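Alpha/beta hydrolase (Legionella pneumophila subsp. pneumophila str. Philadelphia 1, PDB 4EZI) is of uncharacterised function but has the alpha/beta hydrolase fold and may hydrolyse esters, possibly as a triacylglycerol lipase. Local coordinates at residues T315-V321 / D347-H351; A166-E170 / H351-H355. All blocks are in the same frame, centred on the assembly; numbering follows the deposited sequence.

Interaction 1 (T315-V321 / D347-H351)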
ATOM      1  N   THR A 315     -14.458  -1.487  -4.993  1.00  8.84           N
ATOM      2  CA  THR A 315     -15.847  -1.103  -4.912  1.00  8.94           C
ATOM      3  C   THR A 315     -16.218  -0.232  -6.107  1.00  8.54           C
ATOM      4  O   THR A 315     -15.532   0.747  -6.416  1.00  8.52           O
ATOM      5  CB  THR A 315     -16.203  -0.359  -3.613  1.00  8.58           C
ATOM      6  OG1 THR A 315     -17.558   0.116  -3.715  1.00 10.02           O
ATOM      7  CG2 THR A 315     -15.230   0.812  -3.290  1.00  8.85           C
ATOM      8  N   LYS A 316     -17.301  -0.576  -6.794  1.00  9.61           N
ATOM      9  CA  LYS A 316     -17.822   0.244  -7.867  1.00  9.34           C
ATOM     10  C   LYS A 316     -18.337   1.596  -7.370  1.00  9.50           C
ATOM     11  O   LYS A 316     -18.525   2.519  -8.169  1.00 11.53           O
ATOM     12  CB  LYS A 316     -18.897  -0.509  -8.687  1.00 10.49           C
ATOM     13  CG  LYS A 316     -18.309  -1.619  -9.518  1.00 11.28           C
ATOM     14  CD  LYS A 316     -19.381  -2.462 -10.185  1.00 14.49           C
ATOM     15  CE  LYS A 316     -18.792  -3.511 -11.093  1.00 15.86           C
ATOM     16  NZ  LYS A 316     -19.883  -4.251 -11.795  1.00 21.81           N
ATOM     17  N   GLY A 317     -18.487   1.741  -6.058  1.00  9.62           N
ATOM     18  CA  GLY A 317     -18.810   3.037  -5.454  1.00  9.08           C
ATOM     19  C   GLY A 317     -17.630   3.946  -5.224  1.00  8.27           C
ATOM     20  O   GLY A 317     -17.782   5.022  -4.679  1.00  9.31           O
ATOM     21  N   ASP A 318     -16.439   3.516  -5.606  1.00  8.59           N
ATOM     22  CA  ASP A 318     -15.240   4.299  -5.306  1.00  8.47           C
ATOM     23  C   ASP A 318     -15.258   5.655  -6.011  1.00  7.27           C
ATOM     24  O   ASP A 318     -15.418   5.696  -7.228  1.00  9.49           O
ATOM     25  CB  ASP A 318     -13.988   3.525  -5.725  1.00  7.78           C
ATOM     26  CG  ASP A 318     -12.805   3.815  -4.817  1.00  8.65           C
ATOM     27  OD1 ASP A 318     -12.493   5.014  -4.620  1.00  8.23           O
ATOM     28  OD2 ASP A 318     -12.220   2.861  -4.271  1.00  9.85           O
ATOM     29  N   ARG A 319     -15.080   6.715  -5.229  1.00  7.65           N
ATOM     30  CA  ARG A 319     -14.918   8.066  -5.740  1.00  8.21           C
ATOM     31  C   ARG A 319     -13.484   8.566  -5.583  1.00  7.76           C
ATOM     32  O   ARG A 319     -13.208   9.725  -5.874  1.00  9.29           O
ATOM     33  CB  ARG A 319     -15.931   9.025  -5.112  1.00 10.07           C
ATOM     34  CG  ARG A 319     -17.391   8.629  -5.268  1.00 11.63           C
ATOM     35  CD  ARG A 319     -17.755   8.202  -6.661  1.00 14.89           C
ATOM     36  NE  ARG A 319     -17.428   9.146  -7.715  1.00 18.89           N
ATOM     37  CZ  ARG A 319     -17.434   8.869  -9.030  1.00 20.60           C
ATOM     38  NH1 ARG A 319     -17.729   7.648  -9.475  1.00 21.72           N
ATOM     39  NH2 ARG A 319     -17.105   9.816  -9.914  1.00 18.88           N
ATOM     40  N   ASP A 320     -12.586   7.690  -5.118  1.00  7.73           N
ATOM     41  CA  ASP A 320     -11.170   8.070  -4.964  1.00  7.57           C
ATOM     42  C   ASP A 320     -10.280   7.549  -6.078  1.00  7.73           C
ATOM     43  O   ASP A 320      -9.365   8.261  -6.501  1.00  8.73           O
ATOM     44  CB  ASP A 320     -10.586   7.559  -3.659  1.00  7.24           C
ATOM     45  CG  ASP A 320     -11.063   8.296  -2.431  1.00  7.58           C
ATOM     46  OD1 ASP A 320     -12.207   8.778  -2.398  1.00  9.20           O
ATOM     47  OD2 ASP A 320     -10.256   8.386  -1.477  1.00  9.18           O
ATOM     48  N   VAL A 321     -10.503   6.308  -6.504  1.00  8.32           N
ATOM     49  CA  VAL A 321      -9.772   5.681  -7.598  1.00  9.55           C
ATOM     50  C   VAL A 321     -10.772   4.990  -8.533  1.00  9.22           C
ATOM     51  O   VAL A 321     -11.756   4.420  -8.067  1.00  9.76           O
ATOM     52  CB  VAL A 321      -8.693   4.686  -7.122  1.00 12.35           C
ATOM     53  CG1 VAL A 321      -7.604   5.405  -6.316  1.00 15.49           C
ATOM     54  CG2 VAL A 321      -9.314   3.628  -6.328  1.00 13.43           C
ATOM     55  N   ASP A 347     -21.941  -1.618  -5.157  1.00 11.35           N
ATOM     56  CA  ASP A 347     -22.147  -0.625  -6.199  1.00 10.76           C
ATOM     57  C   ASP A 347     -22.011   0.823  -5.691  1.00 11.68           C
ATOM     58  O   ASP A 347     -21.878   1.745  -6.495  1.00 13.33           O
ATOM     59  CB  ASP A 347     -23.529  -0.793  -6.842  1.00 11.41           C
ATOM     60  CG  ASP A 347     -23.606  -1.949  -7.819  1.00 15.87           C
ATOM     61  OD1 ASP A 347     -22.559  -2.467  -8.261  1.00 18.69           O
ATOM     62  OD2 ASP A 347     -24.757  -2.321  -8.168  1.00 19.66           O
ATOM     63  N   ALA A 348     -22.024   1.050  -4.379  1.00 11.24           N
ATOM     64  CA  ALA A 348     -22.116   2.416  -3.858  1.00 11.48           C
ATOM     65  C   ALA A 348     -21.258   2.741  -2.639  1.00 10.74           C
ATOM     66  O   ALA A 348     -21.053   3.934  -2.362  1.00 11.37           O
ATOM     67  CB  ALA A 348     -23.582   2.803  -3.598  1.00 13.72           C
ATOM     68  N   LEU A 349     -20.756   1.754  -1.901  1.00 10.07           N
ATOM     69  CA  LEU A 349     -19.858   2.078  -0.782  1.00  9.76           C
ATOM     70  C   LEU A 349     -18.642   2.796  -1.345  1.00  9.02           C
ATOM     71  O   LEU A 349     -18.102   2.405  -2.380  1.00  9.30           O
ATOM     72  CB  LEU A 349     -19.403   0.835  -0.031  1.00 10.36           C
ATOM     73  CG  LEU A 349     -20.484   0.083   0.753  1.00 11.95           C
ATOM     74  CD1 LEU A 349     -19.848  -1.143   1.383  1.00 14.92           C
ATOM     75  CD2 LEU A 349     -21.173   1.002   1.777  1.00 15.25           C
ATOM     76  N   ASP A 350     -18.215   3.855  -0.657  1.00  9.11           N
ATOM     77  CA  ASP A 350     -17.077   4.653  -1.107  1.00  8.20           C
ATOM     78  C   ASP A 350     -15.742   4.016  -0.691  1.00  7.75           C
ATOM     79  O   ASP A 350     -15.693   2.925  -0.131  1.00  9.10           O
ATOM     80  CB  ASP A 350     -17.240   6.111  -0.693  1.00  9.73           C
ATOM     81  CG  ASP A 350     -16.997   6.369   0.779  1.00 10.55           C
ATOM     82  OD1 ASP A 350     -16.274   5.607   1.448  1.00 10.41           O
ATOM     83  OD2 ASP A 350     -17.511   7.410   1.250  1.00 15.01           O
ATOM     84  N   HIS A 351     -14.647   4.676  -1.047  1.00  8.26           N
ATOM     85  CA  HIS A 351     -13.303   4.124  -0.829  1.00  7.41           C
ATOM     86  C   HIS A 351     -13.045   3.790   0.631  1.00  8.91           C
ATOM     87  O   HIS A 351     -12.335   2.836   0.958  1.00 10.13           O
ATOM     88  CB  HIS A 351     -12.295   5.177  -1.296  1.00  8.01           C
ATOM     89  CG  HIS A 351     -10.871   4.705  -1.436  1.00  8.25           C
ATOM     90  ND1 HIS A 351     -10.472   3.795  -2.395  1.00  7.81           N
ATOM     91  CD2 HIS A 351      -9.726   5.109  -0.813  1.00  8.87           C
ATOM     92  CE1 HIS A 351      -9.149   3.666  -2.360  1.00  9.03           C
ATOM     93  NE2 HIS A 351      -8.671   4.462  -1.421  1.00  9.94           N
TER
HETATM   94  O   HOH W   1     -22.643  -3.722 -10.581  1.00 31.19           O
HETATM   95  O   HOH W   2     -20.084   6.096  -3.771  1.00 14.42           O
HETATM   96  O   HOH W   3     -14.597   7.324  -2.411  1.00  8.99           O

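Interaction 2 (A166-E170 / H351-H355)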
ATOM      1  N   ALA A 166      -0.955  -8.217   0.074  1.00  7.59           N
ATOM      2  CA  ALA A 166      -2.182  -7.414   0.027  1.00  7.11           C
ATOM      3  C   ALA A 166      -1.860  -5.973   0.392  1.00  6.83           C
ATOM      4  O   ALA A 166      -0.850  -5.684   1.005  1.00  7.43           O
ATOM      5  CB  ALA A 166      -3.250  -7.961   0.966  1.00  9.56           C
ATOM      6  N   GLY A 167      -2.794  -5.091   0.072  1.00  7.04           N
ATOM      7  CA  GLY A 167      -2.691  -3.709   0.477  1.00  6.63           C
ATOM      8  C   GLY A 167      -3.942  -2.982   0.074  1.00  6.92           C
ATOM      9  O   GLY A 167      -4.805  -3.563  -0.584  1.00  8.09           O
ATOM     10  N   TYR A 168      -4.032  -1.692   0.413  1.00  6.54           N
ATOM     11  CA  TYR A 168      -5.223  -0.898   0.058  1.00  6.45           C
ATOM     12  C   TYR A 168      -4.766   0.440  -0.470  1.00  7.18           C
ATOM     13  O   TYR A 168      -3.869   1.069   0.079  1.00  7.25           O
ATOM     14  CB  TYR A 168      -6.126  -0.695   1.281  1.00  7.26           C
ATOM     15  CG  TYR A 168      -7.550  -0.310   0.914  1.00  7.36           C
ATOM     16  CD1 TYR A 168      -8.421  -1.273   0.436  1.00  8.12           C
ATOM     17  CD2 TYR A 168      -8.026   1.000   1.008  1.00  7.59           C
ATOM     18  CE1 TYR A 168      -9.731  -0.944   0.078  1.00  8.03           C
ATOM     19  CE2 TYR A 168      -9.312   1.338   0.638  1.00  7.71           C
ATOM     20  CZ  TYR A 168     -10.162   0.350   0.179  1.00  7.91           C
ATOM     21  OH  TYR A 168     -11.429   0.640  -0.242  1.00  9.57           O
ATOM     22  N   SER A 169      -5.452   0.910  -1.505  1.00  6.96           N
ATOM     23  CA  SER A 169      -5.299   2.283  -2.015  1.00  7.79           C
ATOM     24  C   SER A 169      -3.866   2.446  -2.535  1.00  7.37           C
ATOM     25  O   SER A 169      -3.471   1.664  -3.412  1.00  7.97           O
ATOM     26  CB  SER A 169      -5.768   3.273  -0.946  1.00  9.13           C
ATOM     27  OG  SER A 169      -6.014   4.557  -1.476  1.00 11.08           O
ATOM     28  N   GLU A 170      -3.079   3.410  -2.053  1.00  7.70           N
ATOM     29  CA  GLU A 170      -1.661   3.455  -2.442  1.00  7.37           C
ATOM     30  C   GLU A 170      -1.030   2.067  -2.284  1.00  7.35           C
ATOM     31  O   GLU A 170      -0.200   1.662  -3.094  1.00  7.54           O
ATOM     32  CB  GLU A 170      -0.862   4.462  -1.595  1.00  7.58           C
ATOM     33  CG  GLU A 170       0.586   4.560  -2.036  1.00  8.16           C
ATOM     34  CD  GLU A 170       1.483   5.369  -1.145  1.00  7.76           C
ATOM     35  OE1 GLU A 170       1.100   5.715  -0.020  1.00  7.25           O
ATOM     36  OE2 GLU A 170       2.623   5.670  -1.620  1.00  7.13           O
ATOM     37  N   HIS A 351     -14.647   4.676  -1.047  1.00  8.26           N
ATOM     38  CA  HIS A 351     -13.303   4.124  -0.829  1.00  7.41           C
ATOM     39  C   HIS A 351     -13.045   3.790   0.631  1.00  8.91           C
ATOM     40  O   HIS A 351     -12.335   2.836   0.958  1.00 10.13           O
ATOM     41  CB  HIS A 351     -12.295   5.177  -1.296  1.00  8.01           C
ATOM     42  CG  HIS A 351     -10.871   4.705  -1.436  1.00  8.25           C
ATOM     43  ND1 HIS A 351     -10.472   3.795  -2.395  1.00  7.81           N
ATOM     44  CD2 HIS A 351      -9.726   5.109  -0.813  1.00  8.87           C
ATOM     45  CE1 HIS A 351      -9.149   3.666  -2.360  1.00  9.03           C
ATOM     46  NE2 HIS A 351      -8.671   4.462  -1.421  1.00  9.94           N
ATOM     47  N   VAL A 352     -13.577   4.605   1.521  1.00  8.05           N
ATOM     48  CA  VAL A 352     -13.380   4.400   2.951  1.00  8.94           C
ATOM     49  C   VAL A 352     -14.352   3.360   3.511  1.00  9.10           C
ATOM     50  O   VAL A 352     -13.965   2.415   4.205  1.00  9.93           O
ATOM     51  CB  VAL A 352     -13.483   5.727   3.713  1.00 10.57           C
ATOM     52  CG1 VAL A 352     -13.312   5.506   5.206  1.00 13.81           C
ATOM     53  CG2 VAL A 352     -12.462   6.729   3.155  1.00 13.57           C
ATOM     54  N   GLN A 353     -15.618   3.535   3.194  1.00  9.06           N
ATOM     55  CA  GLN A 353     -16.633   2.621   3.680  1.00  8.72           C
ATOM     56  C   GLN A 353     -16.387   1.166   3.257  1.00  8.71           C
ATOM     57  O   GLN A 353     -16.718   0.228   3.988  1.00  9.39           O
ATOM     58  CB  GLN A 353     -18.015   3.043   3.179  1.00 10.41           C
ATOM     59  CG  GLN A 353     -18.468   4.419   3.646  1.00 11.70           C
ATOM     60  CD  GLN A 353     -19.624   4.978   2.822  1.00 12.38           C
ATOM     61  OE1 GLN A 353     -19.763   4.715   1.621  1.00 11.89           O
ATOM     62  NE2 GLN A 353     -20.461   5.763   3.474  1.00 16.15           N
ATOM     63  N   ALA A 354     -15.886   0.986   2.038  1.00  8.87           N
ATOM     64  CA  ALA A 354     -15.662  -0.341   1.491  1.00  7.65           C
ATOM     65  C   ALA A 354     -14.487  -1.061   2.129  1.00  8.55           C
ATOM     66  O   ALA A 354     -14.357  -2.268   1.970  1.00  9.08           O
ATOM     67  CB  ALA A 354     -15.465  -0.267  -0.022  1.00  9.14           C
ATOM     68  N   HIS A 355     -13.604  -0.323   2.800  1.00  8.38           N
ATOM     69  CA  HIS A 355     -12.332  -0.885   3.227  1.00  8.91           C
ATOM     70  C   HIS A 355     -12.464  -2.188   4.035  1.00  8.79           C
ATOM     71  O   HIS A 355     -11.808  -3.171   3.692  1.00  8.72           O
ATOM     72  CB  HIS A 355     -11.541   0.192   3.944  1.00 10.58           C
ATOM     73  CG  HIS A 355     -10.204  -0.247   4.432  1.00 13.55           C
ATOM     74  ND1 HIS A 355      -9.299  -0.927   3.647  1.00 17.08           N
ATOM     75  CD2 HIS A 355      -9.596  -0.052   5.626  1.00 18.65           C
ATOM     76  CE1 HIS A 355      -8.183  -1.116   4.331  1.00 17.12           C
ATOM     77  NE2 HIS A 355      -8.339  -0.599   5.538  1.00 16.27           N
TER

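Interaction 1 (T315-V321 / D347-H351)
H351 ND1 donates a nearly straight hydrogen bond to D318 OD2, 2.7 Å long with 166° at the hydrogen. The carboxylate oxygen lies close to the imidazole plane and accepts through its syn lone pair, although the two flat groups are turned 58° apart. The other oxygen, D318 OD1, takes the backbone N-H groups of D320 and V321, an Asx turn and Asx motif that fix the rotation of the carboxylate. Farther back, T315 OG1 donates to L349 O at 2.7 Å and accepts from G317 N in an ST turn; with OG1 anti to the backbone N (chi1 173°), the hydroxyl reaches both, and S346 O is a further hydrogen-bond partner. G317 packs its CA against A348 CA at 3.7 Å, and one water bridges G317 O to A348 O. Another water joins R319 N, D320 OD1 and H351 N, tying the two loops together beside the histidine. D320 CB lies over one face of the imidazole, toward its rim, 3.9 Å from the centroid in a CH-pi contact, while its OD2 is held by Y221 and a salt bridge to R217. V321 CG2 approaches the same ring obliquely. The pairing of D318 with H351 is consistent with the acid-histidine part of an alpha/beta-hydrolase catalytic triad.

Interaction 2 (A166-E170 / H351-H355)
Y168 and H355 have their CA atoms 7.8 Å apart, and S169 and H351 8.3 Å, so side chains bridge the gap between the end of strand 162-168 and H351 with the type I turn V352-H355 that follows it. The sharp bend at S169, with phi/psi of 64°/-123° just before helix 170-185, fits the nucleophile elbow of alpha/beta hydrolases, with G167, S169 and G171 in the GxSxG pattern. S169 OG and H351 NE2 are hydrogen-bonded at 2.7 Å, the hydroxyl meeting the imidazole in its plane; this is consistent with the serine-histidine half of a catalytic triad. Y168 points its ring between the two histidines. A chi1 of -161° turns Y168 CG away from its own amide nitrogen and carries the phenol across to the residue just ahead of the turn, where OH donates to H351 O at 2.7 Å, in the carbonyl plane and on a lone pair. That bond anchors the backbone of the same residue whose imidazole meets S169. Y168 CE2 sits over the centre of the H351 ring, but the two ring planes are oblique to each other. H355 approaches edge-to-face, its ring centroid 4.2 Å from that of Y168, and completes an aromatic cluster; Y101 OH holds its NE2. The imidazole edge is led by H355 ND1, which lies 3.2 Å above the plane of the tyrosine ring, over its centre.

Interactions 1 and 2 have centres 10 Å apart and share H351, whose ring meets 315-321 through one nitrogen and 166-170 through the other. Along the chain the elbow at 166-170 comes first, then the loop 315-321 after strand 310-314, then 347-355 between strand 340-344 and helix 355-370. Strands 162-168, 310-314 and 340-344 belong to the same mixed sheet, with strand 193-197 between the first two. The contacts also touch directly, T315 CG2 lying 3.4 Å from A354 CB. Together they line up S169, H351 and D318 in charge-relay geometry, probably the hydrolase's active site, beside which a PEG molecule is bound.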